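PDB 4M7S: S-adenosyl-L-methionine-dependent 2-deoxy-scyllo-inosamine dehydrogenase from Bacillus circulans, which catalyses the radical S-adenosyl-L-methionine-dependent two-electron oxidation of 2-deoxy-scyllo-inosamine to amino-dideoxy-scyllo-inosose in butirosin biosynthesis, using two [4Fe-4S] clusters. Local coordinates for residues 15-20 against 93-98; 99-104 against 110-115; 45-50 against 198-203. All blocks are in the same frame, centred on the assembly; numbering follows the deposited sequence.

Interaction 1 (15-20 against 93-98). With SF4 (iron/sulfur cluster), chain C.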
# COMPACT_ATOMS: atom_id res chain seq x y z
N GLN A 15 -3.98 -12.01 -5.86
CA GLN A 15 -3.73 -13.36 -5.36
C GLN A 15 -2.38 -13.42 -4.66
O GLN A 15 -1.43 -12.74 -5.04
CB GLN A 15 -3.79 -14.42 -6.48
CG GLN A 15 -3.66 -15.87 -5.95
CD GLN A 15 -3.80 -16.96 -7.02
OE1 GLN A 15 -3.26 -16.85 -8.12
NE2 GLN A 15 -4.51 -18.03 -6.68
N CYS A 16 -2.31 -14.24 -3.62
CA CYS A 16 -1.04 -14.63 -3.04
C CYS A 16 -0.92 -16.14 -3.06
O CYS A 16 -1.92 -16.85 -2.97
CB CYS A 16 -0.94 -14.15 -1.60
SG CYS A 16 0.59 -14.72 -0.87
N ASN A 17 0.31 -16.65 -3.17
CA ASN A 17 0.53 -18.09 -3.26
C ASN A 17 0.41 -18.78 -1.90
O ASN A 17 0.28 -20.01 -1.83
CB ASN A 17 1.88 -18.41 -3.90
CG ASN A 17 3.04 -17.83 -3.13
OD1 ASN A 17 3.20 -16.60 -3.04
ND2 ASN A 17 3.88 -18.70 -2.56
N ARG A 18 0.45 -18.00 -0.83
CA ARG A 18 0.36 -18.58 0.50
C ARG A 18 -1.06 -18.49 1.07
O ARG A 18 -1.93 -17.81 0.52
CB ARG A 18 1.40 -17.98 1.45
CG ARG A 18 2.79 -18.53 1.19
CD ARG A 18 3.82 -18.05 2.19
NE ARG A 18 5.16 -18.49 1.81
CZ ARG A 18 5.69 -19.67 2.13
NH1 ARG A 18 5.01 -20.54 2.86
NH2 ARG A 18 6.92 -19.97 1.72
N THR A 19 -1.27 -19.17 2.19
CA THR A 19 -2.60 -19.35 2.74
C THR A 19 -2.62 -18.99 4.22
O THR A 19 -3.39 -19.57 4.98
CB THR A 19 -3.03 -20.81 2.60
OG1 THR A 19 -2.05 -21.66 3.21
CG2 THR A 19 -3.17 -21.19 1.12
N CYS A 20 -1.78 -18.03 4.62
CA CYS A 20 -1.59 -17.70 6.03
C CYS A 20 -2.91 -17.45 6.76
O CYS A 20 -3.68 -16.56 6.39
CB CYS A 20 -0.66 -16.50 6.18
SG CYS A 20 0.91 -16.70 5.30
N GLY A 93 8.84 -13.76 -0.85
CA GLY A 93 10.13 -14.28 -1.29
C GLY A 93 10.10 -15.57 -2.11
O GLY A 93 11.12 -15.93 -2.71
N ASP A 94 8.96 -16.26 -2.16
CA ASP A 94 8.91 -17.57 -2.80
C ASP A 94 9.20 -17.53 -4.31
O ASP A 94 9.55 -18.55 -4.91
CB ASP A 94 7.55 -18.23 -2.56
CG ASP A 94 7.24 -18.41 -1.09
OD1 ASP A 94 8.20 -18.50 -0.29
OD2 ASP A 94 6.05 -18.47 -0.74
N PHE A 95 9.03 -16.36 -4.91
CA PHE A 95 9.29 -16.17 -6.33
C PHE A 95 10.54 -15.33 -6.60
O PHE A 95 10.90 -15.10 -7.76
CB PHE A 95 8.08 -15.52 -7.01
CG PHE A 95 6.91 -16.45 -7.16
CD1 PHE A 95 6.78 -17.23 -8.30
CD2 PHE A 95 5.95 -16.54 -6.17
CE1 PHE A 95 5.70 -18.10 -8.45
CE2 PHE A 95 4.87 -17.41 -6.30
CZ PHE A 95 4.75 -18.19 -7.45
N LEU A 96 11.20 -14.88 -5.54
CA LEU A 96 12.36 -13.99 -5.68
C LEU A 96 13.67 -14.73 -5.93
O LEU A 96 14.46 -14.94 -5.02
CB LEU A 96 12.50 -13.10 -4.44
CG LEU A 96 13.48 -11.92 -4.57
CD1 LEU A 96 13.12 -11.07 -5.77
CD2 LEU A 96 13.47 -11.08 -3.30
N THR A 97 13.90 -15.12 -7.18
CA THR A 97 15.18 -15.70 -7.57
C THR A 97 16.19 -14.57 -7.64
O THR A 97 15.83 -13.39 -7.55
CB THR A 97 15.10 -16.36 -8.95
OG1 THR A 97 14.66 -15.41 -9.92
CG2 THR A 97 14.15 -17.55 -8.92
N GLU A 98 17.46 -14.91 -7.80
CA GLU A 98 18.49 -13.89 -7.97
C GLU A 98 18.27 -13.11 -9.26
O GLU A 98 18.49 -11.89 -9.33
CB GLU A 98 19.88 -14.54 -7.96
CG GLU A 98 21.00 -13.55 -8.11
CD GLU A 98 21.13 -12.60 -6.94
OE1 GLU A 98 21.70 -11.50 -7.11
OE2 GLU A 98 20.66 -12.96 -5.83
FE1 SF4 C . 0.27 -13.96 1.39
FE2 SF4 C . 0.64 -14.85 3.88
FE3 SF4 C . -1.13 -12.92 3.44
FE4 SF4 C . 1.50 -12.36 3.17
S1 SF4 C . 0.43 -12.91 5.12
S2 SF4 C . -0.16 -11.73 1.72
S3 SF4 C . 2.31 -14.37 2.37
S4 SF4 C . -1.30 -15.10 2.67
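Asp94 faces two consecutive residues of the cluster loop, Asn17 and Arg18, and its carboxylate accepts every hydrogen bond that crosses between 15-20 and 93-98. The ionic part is a salt bridge in which Arg18 NE lies 2.7 Å from Asp94 OD2, while Arg18 NH2 donates a hydrogen bond of 2.8 Å to Asp94 OD1. That oxygen sits in the guanidinium plane but is met on its syn side somewhat out of the carboxylate plane, since the two flat groups are turned 60° apart. An extended chain from CG to NE carries the guanidinium past the cluster to Asp94. The second hydrogen bond, from Asn17 ND2 to Asp94 OD2 at 2.8 Å, uses the anti lone pair, with the amide nearly perpendicular to the carboxylate. Asn92 ND2 donates to Asn17 OD1, fixing which way the amide faces, and Asn92 OD1 accepts a hydrogen bond from Asp94 N.

Van der Waals contact is slight: Asn17 CG approaches the edge of the Phe95 ring, 3.7 Å from Phe95 CE2.

Metal bonds fix the loop itself. Cys16 SG binds the iron FE1 of the [4Fe-4S] cluster at 2.4 Å and Cys20 SG binds the iron FE2, with the backbone N of Arg18 donating to Cys16 SG (3.3 Å). Cys23 is the third cysteine of this CX3CX2C motif, the cluster-binding loop characteristic of radical S-adenosylmethionine enzymes.

Interaction 2 (99-104 against 110-115)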
# COMPACT_ATOMS: atom_id res chain seq x y z
N LYS A 99 17.82 -13.81 -10.30
CA LYS A 99 17.50 -13.19 -11.58
C LYS A 99 16.38 -12.16 -11.50
O LYS A 99 16.51 -11.05 -12.03
CB LYS A 99 17.17 -14.28 -12.60
CG LYS A 99 16.92 -13.78 -14.00
CD LYS A 99 16.94 -14.97 -14.97
CE LYS A 99 15.90 -14.82 -16.06
NZ LYS A 99 16.34 -13.90 -17.12
N ARG A 100 15.26 -12.52 -10.86
CA ARG A 100 14.17 -11.55 -10.66
C ARG A 100 14.67 -10.35 -9.86
O ARG A 100 14.33 -9.20 -10.16
CB ARG A 100 12.97 -12.18 -9.93
CG ARG A 100 12.24 -13.26 -10.72
CD ARG A 100 11.64 -12.71 -12.02
NE ARG A 100 10.45 -11.88 -11.82
CZ ARG A 100 10.28 -10.67 -12.34
NH1 ARG A 100 11.23 -10.11 -13.10
NH2 ARG A 100 9.16 -10.00 -12.12
N LEU A 101 15.48 -10.62 -8.85
CA LEU A 101 16.00 -9.56 -7.99
C LEU A 101 16.80 -8.55 -8.82
O LEU A 101 16.60 -7.34 -8.72
CB LEU A 101 16.91 -10.17 -6.92
CG LEU A 101 17.34 -9.36 -5.69
CD1 LEU A 101 18.06 -10.30 -4.73
CD2 LEU A 101 18.24 -8.19 -6.03
N GLN A 102 17.73 -9.06 -9.62
CA GLN A 102 18.61 -8.17 -10.37
C GLN A 102 17.84 -7.44 -11.46
O GLN A 102 18.12 -6.28 -11.74
CB GLN A 102 19.81 -8.93 -10.93
CG GLN A 102 20.74 -9.50 -9.86
CD GLN A 102 22.08 -9.95 -10.41
OE1 GLN A 102 22.30 -9.91 -11.62
NE2 GLN A 102 22.97 -10.39 -9.53
N THR A 103 16.87 -8.13 -12.05
CA THR A 103 16.02 -7.55 -13.09
C THR A 103 15.16 -6.43 -12.50
O THR A 103 15.12 -5.33 -13.04
CB THR A 103 15.11 -8.63 -13.71
OG1 THR A 103 15.91 -9.59 -14.40
CG2 THR A 103 14.12 -8.01 -14.68
N LEU A 104 14.48 -6.72 -11.40
CA LEU A 104 13.65 -5.72 -10.73
C LEU A 104 14.47 -4.53 -10.24
O LEU A 104 14.01 -3.39 -10.33
CB LEU A 104 12.85 -6.36 -9.59
CG LEU A 104 11.73 -7.26 -10.14
CD1 LEU A 104 11.11 -8.14 -9.06
CD2 LEU A 104 10.67 -6.42 -10.84
N GLN A 110 14.05 -0.03 -5.44
CA GLN A 110 15.15 0.39 -4.58
C GLN A 110 15.25 -0.46 -3.32
O GLN A 110 16.27 -0.43 -2.62
CB GLN A 110 15.01 1.87 -4.22
CG GLN A 110 15.17 2.80 -5.42
CD GLN A 110 14.98 4.25 -5.06
OE1 GLN A 110 15.08 4.62 -3.90
NE2 GLN A 110 14.71 5.08 -6.07
N LYS A 111 14.21 -1.22 -3.02
CA LYS A 111 14.23 -2.03 -1.81
C LYS A 111 13.30 -3.23 -1.89
O LYS A 111 12.17 -3.11 -2.37
CB LYS A 111 13.89 -1.17 -0.59
CG LYS A 111 14.22 -1.80 0.75
CD LYS A 111 14.30 -0.71 1.80
CE LYS A 111 14.47 -1.25 3.21
NZ LYS A 111 14.37 -0.19 4.27
N PHE A 112 13.79 -4.38 -1.43
CA PHE A 112 12.99 -5.58 -1.28
C PHE A 112 12.84 -5.90 0.21
O PHE A 112 13.84 -6.04 0.92
CB PHE A 112 13.65 -6.77 -1.99
CG PHE A 112 13.82 -6.57 -3.48
CD1 PHE A 112 14.95 -5.94 -3.98
CD2 PHE A 112 12.87 -7.05 -4.38
CE1 PHE A 112 15.12 -5.77 -5.37
CE2 PHE A 112 13.04 -6.89 -5.76
CZ PHE A 112 14.16 -6.25 -6.25
N ILE A 113 11.60 -6.00 0.66
CA ILE A 113 11.32 -6.41 2.03
C ILE A 113 10.80 -7.83 1.91
O ILE A 113 9.67 -8.03 1.48
CB ILE A 113 10.21 -5.57 2.68
CG1 ILE A 113 10.42 -4.08 2.42
CG2 ILE A 113 10.10 -5.89 4.17
CD1 ILE A 113 11.67 -3.52 3.01
N VAL A 114 11.62 -8.81 2.28
CA VAL A 114 11.19 -10.20 2.14
C VAL A 114 10.70 -10.73 3.48
O VAL A 114 11.39 -10.61 4.50
CB VAL A 114 12.33 -11.10 1.63
CG1 VAL A 114 11.84 -12.53 1.48
CG2 VAL A 114 12.87 -10.58 0.30
N THR A 115 9.51 -11.33 3.47
CA THR A 115 8.97 -11.96 4.67
C THR A 115 8.72 -13.44 4.46
O THR A 115 7.81 -13.83 3.72
CB THR A 115 7.66 -11.28 5.11
OG1 THR A 115 7.77 -9.86 4.96
CG2 THR A 115 7.36 -11.60 6.57
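Phe112 reaches from strand 111-116 to Leu101 and Leu104 on helix 98-107, packing the helix on the strand within a beta-alpha-beta unit. The unit runs from strand 86-91 through the helix into strand 111-116, and the two strands lie parallel and adjacent in the sheet of this radical SAM domain. No hydrogen bond links 99-104 to 110-115, so the helix rests on the strand through side chains and one backbone carbonyl, that of Leu101. Phe112 alone makes the contact from the strand side; Ile113 and Val114 beyond it touch the flanking strands instead, Ile113 at Tyr90 and Leu142 and Val114 at Tyr141.

At the start of the second segment, Gln110 pairs through its backbone with Pro87, and Lys111 continues the pairing with Ile89 while its side chain lies beside Arg86 and Ile88. Phe112 comes next and turns its CB toward the helix. Its CG is anti to the carbonyl carbon (chi1 -61°), which sends the ring out toward the helix, where Leu101 and Leu104 meet it. Leu101 lies over one ring face, with CG 4.2 Å above the plane and offset toward the rim, and its CD2 is 4.0 Å from Phe112 CE1. The carbonyl oxygen Leu101 O comes within 3.6 Å of Phe112 CZ. Val139 and Ile89 of the flanking strands also touch Phe112, so the ring is buried between helix and sheet. Leu104 comes to the ring at its edge, its side chain crossing that of Phe112 at about a right angle; Leu104 CB lies in the ring plane, 3.6 Å from Phe112 CZ.

Interaction 3 (45-50 against 198-203)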
# COMPACT_ATOMS: atom_id res chain seq x y z
N MSE A 45 -0.32 5.82 -13.18
CA MSE A 45 0.99 6.41 -13.46
C MSE A 45 0.85 7.86 -13.95
O MSE A 45 1.61 8.74 -13.55
CB MSE A 45 1.76 5.57 -14.50
CG MSE A 45 2.27 4.21 -13.98
SE MSE A 45 3.44 4.39 -12.41
CE MSE A 45 2.13 3.94 -11.04
N GLU A 46 -0.12 8.09 -14.83
CA GLU A 46 -0.35 9.41 -15.39
C GLU A 46 -0.78 10.40 -14.32
O GLU A 46 -0.42 11.57 -14.37
CB GLU A 46 -1.42 9.35 -16.48
CG GLU A 46 -1.01 8.58 -17.72
CD GLU A 46 -2.17 8.36 -18.66
OE1 GLU A 46 -3.34 8.46 -18.20
OE2 GLU A 46 -1.93 8.09 -19.86
N GLN A 47 -1.58 9.92 -13.38
CA GLN A 47 -2.07 10.79 -12.31
C GLN A 47 -0.94 11.10 -11.34
O GLN A 47 -0.77 12.25 -10.93
CB GLN A 47 -3.24 10.13 -11.56
CG GLN A 47 -4.45 9.91 -12.45
CD GLN A 47 -5.55 9.17 -11.73
OE1 GLN A 47 -5.52 9.04 -10.49
NE2 GLN A 47 -6.52 8.66 -12.48
N LEU A 48 -0.17 10.07 -11.00
CA LEU A 48 0.95 10.25 -10.08
C LEU A 48 2.01 11.12 -10.75
O LEU A 48 2.68 11.93 -10.09
CB LEU A 48 1.53 8.89 -9.64
CG LEU A 48 0.69 8.05 -8.67
CD1 LEU A 48 1.44 6.75 -8.29
CD2 LEU A 48 0.32 8.85 -7.41
N SER A 49 2.14 10.97 -12.06
CA SER A 49 3.07 11.81 -12.80
C SER A 49 2.65 13.28 -12.80
O SER A 49 3.50 14.17 -12.70
CB SER A 49 3.23 11.33 -14.25
OG SER A 49 4.31 11.99 -14.86
N SER A 50 1.35 13.53 -12.92
CA SER A 50 0.82 14.89 -12.92
C SER A 50 1.03 15.58 -11.56
O SER A 50 0.91 16.80 -11.44
CB SER A 50 -0.67 14.87 -13.25
OG SER A 50 -1.41 14.31 -12.18
N GLY A 198 -12.88 6.60 -3.33
CA GLY A 198 -13.22 6.86 -4.72
C GLY A 198 -12.55 5.80 -5.56
O GLY A 198 -12.10 4.79 -5.03
N ASN A 199 -12.47 6.03 -6.87
CA ASN A 199 -11.87 5.06 -7.78
C ASN A 199 -11.08 5.83 -8.85
O ASN A 199 -11.62 6.74 -9.47
CB ASN A 199 -12.96 4.18 -8.41
CG ASN A 199 -12.38 3.08 -9.29
OD1 ASN A 199 -11.83 3.35 -10.37
ND2 ASN A 199 -12.51 1.82 -8.85
N ILE A 200 -9.81 5.48 -9.03
CA ILE A 200 -8.93 6.21 -9.94
C ILE A 200 -9.24 5.98 -11.41
O ILE A 200 -8.74 6.70 -12.28
CB ILE A 200 -7.44 5.87 -9.70
CG1 ILE A 200 -7.20 4.38 -9.94
CG2 ILE A 200 -7.02 6.29 -8.30
CD1 ILE A 200 -5.80 4.06 -10.32
N GLY A 201 -10.08 4.98 -11.70
CA GLY A 201 -10.58 4.80 -13.05
C GLY A 201 -11.65 5.83 -13.38
O GLY A 201 -12.03 5.99 -14.55
N GLU A 202 -12.13 6.55 -12.37
CA GLU A 202 -13.24 7.48 -12.58
C GLU A 202 -12.90 8.90 -12.15
O GLU A 202 -13.64 9.84 -12.42
CB GLU A 202 -14.48 7.03 -11.80
CG GLU A 202 -14.80 5.55 -11.85
CD GLU A 202 -15.80 5.14 -10.78
OE1 GLU A 202 -16.48 6.04 -10.23
OE2 GLU A 202 -15.91 3.93 -10.49
N GLN A 203 -11.79 9.06 -11.45
CA GLN A 203 -11.49 10.34 -10.81
C GLN A 203 -10.01 10.41 -10.46
O GLN A 203 -9.39 9.39 -10.16
CB GLN A 203 -12.34 10.48 -9.54
CG GLN A 203 -12.22 11.81 -8.83
CD GLN A 203 -13.31 12.00 -7.80
OE1 GLN A 203 -13.76 11.04 -7.16
NE2 GLN A 203 -13.76 13.24 -7.64
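A chi1 of -63° sets CG of Gln47 beside the backbone N, and with the chain extended beyond it (chi2 175°) the residue stretches its amide from helix 38-50 to the backbone of Ile200. There Gln47 NE2 donates to Ile200 O at 3.0 Å, with an N-H...O angle of 147°. The carbonyl oxygen lies close to the amide plane, and the donor arrives in the carbonyl plane on a lone pair, so the bond is in plane for both groups but somewhat bent. The amide oxygen is also held, because Gln47 OE1 accepts from the backbone N of Ile205. A bond at each of its two polar atoms therefore fixes the rotation of this buried amide.

Beside these polar links, Gln47 OE1 lies 3.8 Å from Ile200 CB, as the two side chains pass at a slant. Ile200 continues onto Leu40 and Leu44 of the same helix, adding apolar contact to the amide link. The turn that presents Ile200 O is shaped locally: Asn199 OD1 accepts from Gly201 N at 2.7 Å, forming an Asx turn, while Asn199 ND2 is held by Leu181 O and Asn183 OD1.

Through this contact, helix 38-50 and the loop after strand 198-199 join the radical SAM domain to the SPASM-related auxiliary-cluster domain.

Overall arrangement
Interactions 1 and 2 are neighbours, their centres 12 Å apart and in van der Waals contact: Leu96 CD2 lies 3.7 Å from Val114 CG2. The loop 93-98 meets the cluster loop and leads into helix 98-107, so the beta-alpha-beta unit is joined to the cluster loop through Asp94. Interaction 3 is remote, its centre 28 Å from interaction 1 and 26 Å from interaction 2. Its segments alternate with those of interaction 1, whereas interaction 2 falls wholly between 45-50 and 198-203. Interactions 2 and 3 reach the same mixed sheet. Interaction 1 thus lies at the AdoMet cluster, while interaction 3, away from the annotated sites, joins the radical SAM part to the second cluster-binding part.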